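PDB 3PQK: biofilm growth-associated repressor from Xylella fastidiosa, which represses its own operon by binding a palindromic AT-rich sequence over the -10 region of the blh promoter and blocking transcription. Local coordinates for residues V29-L42 / I65-L79. Numbering follows the deposited sequence.
Sequences VCTLVEGEFSVGEL and IVETRRNIKQIFYRL
Phe-37 and Tyr-77 exchange both of their backbone hydrogen bonds, forming a single antiparallel bridge: Tyr-77 N reaches Phe-37 O at 2.8 Å, nearly straight at 173°, and Phe-37 N gives the return bond to Tyr-77 O. A water on each side of this bridge extends the polar join, one linking Leu-32 O to Leu-79 N, the other Val-39 N to Ile-75 O. The apolar layer lies between the end of helix 23-33 and the strands. Leucine suits position 32 because its two methyls part: Leu-32 CD1 lies 3.7 Å from Val-66 CG2, and Leu-32 CD2 rests against Tyr-77 O. Leu-79 fits its fork against Leu-32 CB, Val-29 CB and Val-33 CG2. This is the winged-helix fold of the ArsR family: strands 66-69 and 76-79 are the β-hairpin wing, and the linker leading into the predicted helix-turn-helix pairs with strand 76-79 through Phe-37 alone. Gly-35 turns the chain out of the helix at positive phi, where a CB would jam against the preceding carbonyl O. The Tyr-77 ring, its edge toward Phe-37 O, carries CE2 to 4.1 Å from Val-39 CB and thereby touches helix 39-46. That helix opens with a capping box: Ser-38 N donates to Glu-41 OE1 (2.9 Å), and the short hydroxyl of the N-cap Ser-38 accepts a weak bond from Glu-41 N. Each carboxylate oxygen of the extended Glu-36 turns to a different arginine, in salt bridges of weak hydrogen-bond geometry: OE1 to NE of the poorly ordered Arg-69, which it crosses at about a right angle, and OE2 to NH1 of Arg-78, alongside. Glu-67 OE2 completes the network through Arg-78 NE.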
loop_
_atom_site.group_PDB
_atom_site.type_symbol
_atom_site.label_atom_id
_atom_site.label_comp_id
_atom_site.label_asym_id
_atom_site.label_seq_id
_atom_site.Cartn_x
_atom_site.Cartn_y
_atom_site.Cartn_z
ATOM N N VAL B 29 3.350 -1.568 12.268
ATOM C CA VAL B 29 3.509 -0.197 11.765
ATOM C C VAL B 29 2.382 0.738 12.187
ATOM O O VAL B 29 2.641 1.859 12.616
ATOM C CB VAL B 29 3.918 -0.104 10.265
ATOM C CG1 VAL B 29 5.246 -0.826 10.012
ATOM C CG2 VAL B 29 2.830 -0.666 9.350
ATOM N N CYS B 30 1.135 0.248 12.173
ATOM C CA CYS B 30 0.021 1.082 12.645
ATOM C C CYS B 30 0.145 1.406 14.138
ATOM O O CYS B 30 -0.104 2.545 14.522
ATOM C CB CYS B 30 -1.329 0.455 12.308
ATOM S SG CYS B 30 -1.942 0.917 10.677
ATOM N N THR B 31 0.610 0.432 14.963
ATOM C CA THR B 31 0.824 0.667 16.408
ATOM C C THR B 31 1.894 1.754 16.609
ATOM O O THR B 31 1.716 2.658 17.436
ATOM C CB THR B 31 1.197 -0.647 17.135
ATOM O OG1 THR B 31 0.226 -1.656 16.840
ATOM C CG2 THR B 31 1.312 -0.473 18.655
ATOM N N LEU B 32 2.970 1.703 15.791
ATOM C CA LEU B 32 4.089 2.644 15.867
ATOM C C LEU B 32 3.817 4.056 15.397
ATOM O O LEU B 32 4.597 4.955 15.671
ATOM C CB LEU B 32 5.358 2.067 15.240
ATOM C CG LEU B 32 5.945 0.818 15.910
ATOM C CD1 LEU B 32 7.015 0.218 15.023
ATOM C CD2 LEU B 32 6.572 1.150 17.299
ATOM N N VAL B 33 2.710 4.274 14.711
ATOM C CA VAL B 33 2.265 5.619 14.288
ATOM C C VAL B 33 1.988 6.431 15.576
ATOM O O VAL B 33 2.306 7.612 15.654
ATOM C CB VAL B 33 0.996 5.489 13.391
ATOM C CG1 VAL B 33 0.267 6.823 13.227
ATOM C CG2 VAL B 33 1.356 4.899 12.031
ATOM N N GLU B 34 1.451 5.759 16.588
ATOM C CA GLU B 34 1.092 6.312 17.889
ATOM C C GLU B 34 2.281 6.637 18.804
ATOM O O GLU B 34 2.151 7.494 19.689
ATOM C CB GLU B 34 0.067 5.414 18.567
ATOM C CG GLU B 34 -1.261 5.435 17.811
ATOM C CD GLU B 34 -2.246 4.334 18.130
ATOM O OE1 GLU B 34 -1.975 3.521 19.042
ATOM O OE2 GLU B 34 -3.314 4.303 17.480
ATOM N N GLY B 35 3.444 6.044 18.528
ATOM C CA GLY B 35 4.649 6.320 19.297
ATOM C C GLY B 35 5.628 5.172 19.342
ATOM O O GLY B 35 5.416 4.144 18.693
ATOM N N GLU B 36 6.708 5.354 20.113
ATOM C CA GLU B 36 7.788 4.374 20.300
ATOM C C GLU B 36 7.374 3.336 21.312
ATOM O O GLU B 36 6.866 3.703 22.372
ATOM C CB GLU B 36 9.067 5.066 20.813
ATOM C CG GLU B 36 9.557 6.214 19.944
ATOM C CD GLU B 36 10.905 6.820 20.293
ATOM O OE1 GLU B 36 11.571 6.320 21.229
ATOM O OE2 GLU B 36 11.303 7.794 19.614
ATOM N N PHE B 37 7.571 2.047 21.007
ATOM C CA PHE B 37 7.203 0.985 21.941
ATOM C C PHE B 37 8.298 -0.044 22.085
ATOM O O PHE B 37 9.025 -0.320 21.127
ATOM C CB PHE B 37 5.898 0.291 21.519
ATOM C CG PHE B 37 4.693 1.199 21.514
ATOM C CD1 PHE B 37 4.030 1.508 22.697
ATOM C CD2 PHE B 37 4.255 1.791 20.339
ATOM C CE1 PHE B 37 2.924 2.365 22.693
ATOM C CE2 PHE B 37 3.136 2.640 20.334
ATOM C CZ PHE B 37 2.478 2.919 21.513
ATOM N N SER B 38 8.364 -0.673 23.268
ATOM C CA SER B 38 9.357 -1.698 23.496
ATOM C C SER B 38 8.781 -2.977 22.926
ATOM O O SER B 38 7.609 -2.995 22.569
ATOM C CB SER B 38 9.664 -1.823 24.991
ATOM O OG SER B 38 8.640 -2.561 25.635
ATOM N N VAL B 39 9.577 -4.045 22.853
ATOM C CA VAL B 39 9.139 -5.340 22.336
ATOM C C VAL B 39 8.026 -5.932 23.199
ATOM O O VAL B 39 7.070 -6.487 22.658
ATOM C CB VAL B 39 10.346 -6.298 22.053
ATOM C CG1 VAL B 39 11.080 -6.726 23.334
ATOM C CG2 VAL B 39 9.942 -7.509 21.225
ATOM N N GLY B 40 8.125 -5.752 24.518
ATOM C CA GLY B 40 7.120 -6.213 25.474
ATOM C C GLY B 40 5.793 -5.515 25.297
ATOM O O GLY B 40 4.755 -6.161 25.324
ATOM N N GLU B 41 5.820 -4.186 25.090
ATOM C CA GLU B 41 4.644 -3.368 24.849
ATOM C C GLU B 41 3.986 -3.728 23.518
ATOM O O GLU B 41 2.745 -3.742 23.421
ATOM C CB GLU B 41 5.020 -1.894 24.853
ATOM C CG GLU B 41 5.550 -1.460 26.199
ATOM C CD GLU B 41 6.083 -0.050 26.304
ATOM O OE1 GLU B 41 6.669 0.469 25.331
ATOM O OE2 GLU B 41 5.915 0.543 27.389
ATOM N N LEU B 42 4.810 -4.020 22.483
ATOM C CA LEU B 42 4.275 -4.410 21.174
ATOM C C LEU B 42 3.560 -5.751 21.285
ATOM O O LEU B 42 2.457 -5.895 20.774
ATOM C CB LEU B 42 5.388 -4.426 20.085
ATOM C CG LEU B 42 5.898 -3.038 19.689
ATOM C CD1 LEU B 42 7.212 -3.110 18.988
ATOM C CD2 LEU B 42 4.848 -2.217 18.947
ATOM N N ILE B 65 11.919 0.605 7.471
ATOM C CA ILE B 65 10.603 1.151 7.856
ATOM C C ILE B 65 10.549 1.454 9.359
ATOM O O ILE B 65 9.905 2.414 9.790
ATOM C CB ILE B 65 9.474 0.172 7.377
ATOM C CG1 ILE B 65 9.444 0.095 5.814
ATOM C CG2 ILE B 65 8.079 0.591 7.909
ATOM C CD1 ILE B 65 8.619 -1.083 5.261
ATOM N N VAL B 66 11.225 0.618 10.151
ATOM C CA VAL B 66 11.298 0.752 11.587
ATOM C C VAL B 66 12.792 0.797 11.973
ATOM O O VAL B 66 13.634 0.218 11.296
ATOM C CB VAL B 66 10.520 -0.414 12.277
ATOM C CG1 VAL B 66 10.795 -0.479 13.782
ATOM C CG2 VAL B 66 9.016 -0.302 12.011
ATOM N N GLU B 67 13.094 1.476 13.066
ATOM C CA GLU B 67 14.429 1.558 13.644
ATOM C C GLU B 67 14.324 1.472 15.181
ATOM O O GLU B 67 13.222 1.569 15.736
ATOM C CB GLU B 67 15.134 2.844 13.202
ATOM C CG GLU B 67 14.422 4.135 13.578
ATOM C CD GLU B 67 15.199 5.380 13.199
ATOM O OE1 GLU B 67 16.369 5.243 12.777
ATOM O OE2 GLU B 67 14.641 6.493 13.316
ATOM N N THR B 68 15.459 1.333 15.855
ATOM C CA THR B 68 15.490 1.266 17.308
ATOM C C THR B 68 16.051 2.544 17.915
ATOM O O THR B 68 16.788 3.307 17.264
ATOM C CB THR B 68 16.214 -0.002 17.816
ATOM O OG1 THR B 68 17.597 0.059 17.446
ATOM C CG2 THR B 68 15.559 -1.300 17.338
ATOM N N ARG B 69 15.703 2.770 19.179
ATOM C CA ARG B 69 16.184 3.899 19.960
ATOM C C ARG B 69 16.437 3.392 21.382
ATOM O O ARG B 69 15.660 2.592 21.901
ATOM C CB ARG B 69 15.171 5.058 19.912
ATOM C CG ARG B 69 15.743 6.411 20.298
ATOM C CD ARG B 69 14.637 7.442 20.326
ATOM N NE ARG B 69 14.239 7.735 21.708
ATOM C CZ ARG B 69 14.614 8.816 22.379
ATOM N NH1 ARG B 69 15.341 9.755 21.785
ATOM N NH2 ARG B 69 14.244 8.985 23.643
ATOM N N ARG B 70 17.582 3.766 21.962
ATOM C CA ARG B 70 17.960 3.407 23.331
ATOM C C ARG B 70 18.746 4.578 23.945
ATOM O O ARG B 70 19.973 4.639 23.837
ATOM C CB ARG B 70 18.707 2.064 23.414
ATOM N N ASN B 71 18.003 5.545 24.524
ATOM C CA ASN B 71 18.512 6.770 25.144
ATOM C C ASN B 71 19.240 6.477 26.451
ATOM O O ASN B 71 20.252 7.123 26.736
ATOM C CB ASN B 71 17.359 7.762 25.390
ATOM C CG ASN B 71 17.791 9.166 25.726
ATOM O OD1 ASN B 71 17.980 9.523 26.895
ATOM N ND2 ASN B 71 17.916 10.006 24.704
ATOM N N ILE B 72 18.708 5.530 27.255
ATOM C CA ILE B 72 19.286 5.162 28.546
ATOM C C ILE B 72 19.570 3.670 28.620
ATOM O O ILE B 72 20.716 3.283 28.850
ATOM C CB ILE B 72 18.404 5.656 29.756
ATOM C CG1 ILE B 72 18.207 7.204 29.751
ATOM C CG2 ILE B 72 18.930 5.129 31.091
ATOM C CD1 ILE B 72 17.341 7.811 30.886
ATOM N N LYS B 73 18.531 2.833 28.511
ATOM C CA LYS B 73 18.673 1.383 28.667
ATOM C C LYS B 73 17.624 0.613 27.863
ATOM O O LYS B 73 17.965 -0.366 27.193
ATOM C CB LYS B 73 18.565 1.026 30.163
ATOM C CG LYS B 73 18.313 -0.457 30.465
ATOM C CD LYS B 73 18.331 -0.718 31.961
ATOM C CE LYS B 73 17.972 -2.146 32.249
ATOM N NZ LYS B 73 19.112 -2.893 32.815
ATOM N N GLN B 74 16.346 1.003 27.970
ATOM C CA GLN B 74 15.277 0.289 27.280
ATOM C C GLN B 74 15.376 0.441 25.752
ATOM O O GLN B 74 15.590 1.541 25.254
ATOM C CB GLN B 74 13.899 0.785 27.792
ATOM C CG GLN B 74 12.675 0.049 27.237
ATOM C CD GLN B 74 12.738 -1.438 27.404
ATOM O OE1 GLN B 74 13.217 -2.151 26.537
ATOM N NE2 GLN B 74 12.142 -1.944 28.450
ATOM N N ILE B 75 15.221 -0.641 25.026
ATOM C CA ILE B 75 15.201 -0.596 23.552
ATOM C C ILE B 75 13.748 -0.262 23.069
ATOM O O ILE B 75 12.842 -1.051 23.307
ATOM C CB ILE B 75 15.701 -1.940 22.922
ATOM C CG1 ILE B 75 17.164 -2.267 23.320
ATOM C CG2 ILE B 75 15.535 -1.941 21.376
ATOM C CD1 ILE B 75 17.428 -3.806 23.496
ATOM N N PHE B 76 13.554 0.880 22.396
ATOM C CA PHE B 76 12.255 1.260 21.819
ATOM C C PHE B 76 12.316 1.213 20.305
ATOM O O PHE B 76 13.280 1.707 19.703
ATOM C CB PHE B 76 11.825 2.686 22.223
ATOM C CG PHE B 76 11.560 2.837 23.697
ATOM C CD1 PHE B 76 10.387 2.344 24.263
ATOM C CD2 PHE B 76 12.500 3.433 24.532
ATOM C CE1 PHE B 76 10.165 2.431 25.636
ATOM C CE2 PHE B 76 12.266 3.543 25.908
ATOM C CZ PHE B 76 11.090 3.059 26.445
ATOM N N TYR B 77 11.254 0.699 19.695
ATOM C CA TYR B 77 11.110 0.681 18.242
ATOM C C TYR B 77 10.275 1.879 17.872
ATOM O O TYR B 77 9.440 2.311 18.649
ATOM C CB TYR B 77 10.444 -0.606 17.781
ATOM C CG TYR B 77 11.296 -1.838 18.004
ATOM C CD1 TYR B 77 12.030 -2.400 16.962
ATOM C CD2 TYR B 77 11.314 -2.483 19.236
ATOM C CE1 TYR B 77 12.769 -3.567 17.145
ATOM C CE2 TYR B 77 12.060 -3.647 19.435
ATOM C CZ TYR B 77 12.796 -4.177 18.388
ATOM O OH TYR B 77 13.518 -5.334 18.562
ATOM N N ARG B 78 10.520 2.429 16.705
ATOM C CA ARG B 78 9.861 3.598 16.177
ATOM C C ARG B 78 9.936 3.514 14.658
ATOM O O ARG B 78 10.822 2.847 14.115
ATOM C CB ARG B 78 10.568 4.886 16.651
ATOM C CG ARG B 78 12.080 4.956 16.355
ATOM C CD ARG B 78 12.695 6.311 16.680
ATOM N NE ARG B 78 12.541 7.258 15.575
ATOM C CZ ARG B 78 12.588 8.583 15.695
ATOM N NH1 ARG B 78 12.769 9.145 16.886
ATOM N NH2 ARG B 78 12.432 9.358 14.627
ATOM N N LEU B 79 9.043 4.225 13.997
ATOM C CA LEU B 79 9.027 4.322 12.562
ATOM C C LEU B 79 10.196 5.190 12.116
ATOM O O LEU B 79 10.596 6.117 12.829
ATOM C CB LEU B 79 7.727 5.014 12.122
ATOM C CG LEU B 79 6.444 4.208 12.244
ATOM C CD1 LEU B 79 5.252 5.080 11.869
ATOM C CD2 LEU B 79 6.487 2.956 11.356
HETATM O O HOH W 1 7.171 5.606 15.665
HETATM O O HOH W 2 12.543 -3.608 23.399
#